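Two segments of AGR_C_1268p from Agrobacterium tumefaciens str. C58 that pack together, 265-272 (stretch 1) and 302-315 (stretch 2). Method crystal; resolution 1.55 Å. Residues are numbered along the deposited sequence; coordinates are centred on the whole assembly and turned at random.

Stretch 1 265-272: RYEVPGKQ
Stretch 2, residues 302-315: ANPQHGLTFELGIE

How do the two backbones run past each other? Residues 265-267 end a strand that began earlier in the chain, and the segment continues as loop; stretch 2 leaves a helix at Asn303, passes through two tight turns and enters a strand at Thr309. They run in opposite directions, so Tyr266 meets Leu312 and Ile314, Val268 lies across from Phe310 (CA to CA 7.5 Å), and Gly270 from His306 (CA to CA 4.2 Å). No backbone-to-backbone hydrogen bond joins them; side chains fill the wider end, and together 532 Å² is buried.

Which side chains form the apolar seam? Tyr266, Val268, Phe310, Leu312 and Ile314 all point CA-to-CB toward the other stretch, while Glu267 and Glu311, next to them in sequence, point away. Tyr266 (chi1 m, chi2 86°) sets CB 3.8 Å from Leu312 CD1 and CE2 3.5 Å from Ile314 CD1; its OH is hydrogen-bonded elsewhere in the structure, so a buried ring keeps its polar end satisfied. Leu312 (m, t) also sends CD2 to within 3.5 Å of Val268 CG1, with Val268 at chi1 -60°. Ile314 takes chi1 p, with chi2 at 122°, between wells.

Why do a proline and a glycine suit the place beside Phe310? Phe310 (chi1 -50°, chi2 -82°) lays one face beneath Pro269, whose CD stands 3.8 Å from the ring centroid, 14° off the normal, in a CH-pi contact; Pro269 has phi/psi -67/-32 and a C-gamma exo ring. Gly270 (-82/119) follows, its N 3.5 Å from Phe310 CZ. A CB here would fall a tight 3.3 Å from Phe310 CE2, and glycine avoids that crowding.

What ties the loop end together? Asn303 (-144/88; chi1 180°, chi2 3°) uses both ends of its amide. Asn303 ND2 donates to Pro269 O at 2.9 Å, the direct hydrogen bond between the stretches, while Asn303 OD1 accepts from Gln305 N at 2.9 Å within the type I turn from Asn303 to His306. Gln305 (m, t, -78°) brings OE1 3.3 Å from Pro269 CB. A type II turn, Gln305 to Leu308, follows, closed by Leu308 N to Gln305 O at 3.2 Å; Gly307 adopts 91/-10, where a CB would jam against the preceding carbonyl.

How does water complete the join? His306 (chi1 -76°, chi2 -59°) starts sideways, but its ring end approaches Lys271, with His306 CE1 3.7 Å from Lys271 CB. Water 1 bridges the stretches, accepting from Gln272 N at 3.0 Å and hydrogen-bonding His306 ND1 at 3.0 Å.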

# COMPACT_ATOMS: atom_id res chain seq x y z
N ARG A 265 4.44 2.38 -18.41
CA ARG A 265 3.12 2.57 -17.82
C ARG A 265 2.22 1.41 -18.19
O ARG A 265 2.03 1.10 -19.39
CB ARG A 265 2.47 3.86 -18.33
CG ARG A 265 1.00 4.00 -17.92
CD ARG A 265 0.50 5.43 -17.98
NE ARG A 265 0.98 6.22 -16.85
CZ ARG A 265 0.55 7.46 -16.58
NH1 ARG A 265 -0.38 8.03 -17.34
NH2 ARG A 265 1.03 8.13 -15.52
N TYR A 266 1.68 0.74 -17.16
CA TYR A 266 0.87 -0.46 -17.34
C TYR A 266 -0.54 -0.05 -17.00
O TYR A 266 -0.85 0.32 -15.84
CB TYR A 266 1.35 -1.58 -16.39
CG TYR A 266 2.77 -2.02 -16.65
CD1 TYR A 266 3.84 -1.36 -16.07
CD2 TYR A 266 3.05 -3.03 -17.57
CE1 TYR A 266 5.13 -1.71 -16.33
CE2 TYR A 266 4.38 -3.40 -17.83
CZ TYR A 266 5.41 -2.72 -17.21
OH TYR A 266 6.74 -3.08 -17.48
N GLU A 267 -1.39 -0.04 -18.02
CA GLU A 267 -2.77 0.39 -17.89
C GLU A 267 -3.60 -0.66 -17.12
O GLU A 267 -3.38 -1.87 -17.23
CB GLU A 267 -3.38 0.71 -19.26
CG GLU A 267 -2.68 1.86 -19.99
CD GLU A 267 -3.30 2.21 -21.34
OE1 GLU A 267 -4.08 1.40 -21.90
OE2 GLU A 267 -3.01 3.34 -21.85
N VAL A 268 -4.55 -0.16 -16.33
CA VAL A 268 -5.59 -0.97 -15.64
C VAL A 268 -6.93 -0.27 -15.78
O VAL A 268 -6.99 0.95 -15.93
CB VAL A 268 -5.29 -1.22 -14.15
CG1 VAL A 268 -3.96 -1.98 -13.99
CG2 VAL A 268 -5.20 0.03 -13.41
N PRO A 269 -8.01 -1.04 -15.78
CA PRO A 269 -9.34 -0.48 -16.06
C PRO A 269 -9.87 0.48 -15.01
O PRO A 269 -10.59 1.40 -15.38
CB PRO A 269 -10.24 -1.72 -16.17
CG PRO A 269 -9.34 -2.81 -16.51
CD PRO A 269 -8.07 -2.51 -15.74
N GLY A 270 -9.54 0.28 -13.74
CA GLY A 270 -9.99 1.24 -12.70
C GLY A 270 -9.07 2.44 -12.66
O GLY A 270 -7.87 2.28 -12.35
N LYS A 271 -9.62 3.62 -12.91
CA LYS A 271 -8.83 4.83 -13.09
C LYS A 271 -8.25 5.36 -11.80
O LYS A 271 -7.17 5.93 -11.79
CB LYS A 271 -9.62 5.93 -13.83
CG LYS A 271 -10.06 5.53 -15.25
CD LYS A 271 -8.86 5.18 -16.18
CE LYS A 271 -8.99 3.79 -16.83
N GLN A 272 -8.95 5.13 -10.69
CA GLN A 272 -8.47 5.57 -9.38
C GLN A 272 -7.62 4.47 -8.76
O GLN A 272 -8.00 3.82 -7.78
CB GLN A 272 -9.62 6.01 -8.49
CG GLN A 272 -10.39 7.13 -9.11
CD GLN A 272 -11.30 7.85 -8.21
OE1 GLN A 272 -11.41 9.07 -8.33
NE2 GLN A 272 -12.00 7.14 -7.33
N ALA A 302 -20.40 4.63 -16.73
CA ALA A 302 -19.54 4.61 -17.92
C ALA A 302 -18.40 3.60 -17.83
O ALA A 302 -17.90 3.11 -18.84
CB ALA A 302 -18.95 6.00 -18.15
N ASN A 303 -17.95 3.31 -16.61
CA ASN A 303 -16.86 2.37 -16.38
C ASN A 303 -17.12 1.59 -15.09
O ASN A 303 -16.67 1.98 -14.00
CB ASN A 303 -15.50 3.07 -16.29
CG ASN A 303 -14.36 2.09 -16.05
OD1 ASN A 303 -14.58 0.89 -15.99
ND2 ASN A 303 -13.14 2.61 -15.92
N PRO A 304 -17.86 0.48 -15.21
CA PRO A 304 -18.18 -0.31 -14.04
C PRO A 304 -16.98 -0.99 -13.41
O PRO A 304 -17.10 -1.54 -12.32
CB PRO A 304 -19.16 -1.36 -14.60
CG PRO A 304 -19.65 -0.77 -15.86
CD PRO A 304 -18.45 -0.11 -16.42
N GLN A 305 -15.82 -0.96 -14.07
CA GLN A 305 -14.65 -1.56 -13.47
C GLN A 305 -13.92 -0.67 -12.47
O GLN A 305 -12.94 -1.10 -11.85
CB GLN A 305 -13.70 -2.07 -14.54
CG GLN A 305 -14.36 -3.13 -15.42
CD GLN A 305 -13.34 -3.83 -16.28
OE1 GLN A 305 -12.91 -3.28 -17.29
NE2 GLN A 305 -12.95 -5.04 -15.90
N HIS A 306 -14.40 0.55 -12.25
CA HIS A 306 -13.85 1.37 -11.17
C HIS A 306 -13.99 0.59 -9.88
O HIS A 306 -15.07 0.09 -9.58
CB HIS A 306 -14.63 2.67 -10.98
CG HIS A 306 -14.35 3.74 -12.00
ND1 HIS A 306 -13.09 4.26 -12.21
CD2 HIS A 306 -15.19 4.43 -12.81
CE1 HIS A 306 -13.17 5.23 -13.11
NE2 HIS A 306 -14.43 5.33 -13.51
N GLY A 307 -12.92 0.54 -9.11
CA GLY A 307 -12.96 -0.08 -7.77
C GLY A 307 -12.64 -1.56 -7.70
O GLY A 307 -12.43 -2.11 -6.60
N LEU A 308 -12.55 -2.21 -8.85
CA LEU A 308 -12.22 -3.62 -8.89
C LEU A 308 -10.74 -3.84 -8.59
O LEU A 308 -9.93 -2.92 -8.58
CB LEU A 308 -12.61 -4.19 -10.28
CG LEU A 308 -14.06 -4.60 -10.47
CD1 LEU A 308 -15.03 -3.57 -9.96
CD2 LEU A 308 -14.37 -5.03 -11.96
N THR A 309 -10.39 -5.10 -8.31
CA THR A 309 -9.03 -5.52 -8.00
C THR A 309 -8.58 -6.40 -9.15
O THR A 309 -9.28 -7.36 -9.55
CB THR A 309 -9.02 -6.28 -6.65
OG1 THR A 309 -9.53 -5.41 -5.61
CG2 THR A 309 -7.67 -6.76 -6.27
N PHE A 310 -7.43 -6.05 -9.72
CA PHE A 310 -6.92 -6.64 -10.95
C PHE A 310 -5.59 -7.36 -10.77
O PHE A 310 -4.92 -7.19 -9.78
CB PHE A 310 -6.69 -5.54 -11.99
CG PHE A 310 -7.86 -4.63 -12.18
CD1 PHE A 310 -8.93 -4.99 -13.01
CD2 PHE A 310 -7.92 -3.39 -11.52
CE1 PHE A 310 -10.06 -4.14 -13.13
CE2 PHE A 310 -9.04 -2.54 -11.67
CZ PHE A 310 -10.10 -2.92 -12.44
N GLU A 311 -5.23 -8.17 -11.74
CA GLU A 311 -3.86 -8.68 -11.91
C GLU A 311 -3.37 -8.28 -13.29
O GLU A 311 -4.07 -8.49 -14.29
CB GLU A 311 -3.88 -10.20 -11.77
CG GLU A 311 -2.55 -10.89 -11.79
CD GLU A 311 -2.76 -12.39 -11.83
OE1 GLU A 311 -3.03 -13.00 -10.79
OE2 GLU A 311 -2.71 -12.99 -12.92
N LEU A 312 -2.15 -7.78 -13.39
CA LEU A 312 -1.61 -7.43 -14.71
C LEU A 312 -1.29 -8.69 -15.53
O LEU A 312 -1.12 -9.78 -14.95
CB LEU A 312 -0.33 -6.61 -14.54
CG LEU A 312 -0.41 -5.23 -13.88
CD1 LEU A 312 0.91 -4.49 -14.03
CD2 LEU A 312 -1.52 -4.42 -14.51
N GLY A 313 -1.17 -8.54 -16.85
CA GLY A 313 -0.84 -9.67 -17.70
C GLY A 313 0.64 -10.00 -17.77
O GLY A 313 1.03 -11.02 -18.32
N ILE A 314 1.46 -9.12 -17.20
CA ILE A 314 2.93 -9.23 -17.32
C ILE A 314 3.57 -9.84 -16.09
O ILE A 314 3.05 -9.81 -14.97
CB ILE A 314 3.59 -7.86 -17.62
CG1 ILE A 314 3.28 -6.86 -16.49
CG2 ILE A 314 3.15 -7.33 -18.99
CD1 ILE A 314 4.46 -6.32 -15.87
N GLU A 315 4.75 -10.39 -16.29
CA GLU A 315 5.51 -10.92 -15.20
C GLU A 315 6.25 -9.81 -14.47
O GLU A 315 6.73 -8.85 -15.09
CB GLU A 315 6.53 -11.93 -15.69
CG GLU A 315 7.09 -12.77 -14.54
CD GLU A 315 8.58 -13.06 -14.61
OE1 GLU A 315 9.37 -12.25 -15.19
OE2 GLU A 315 8.94 -14.15 -14.11
O HOH W 1 -11.25 3.28 -10.12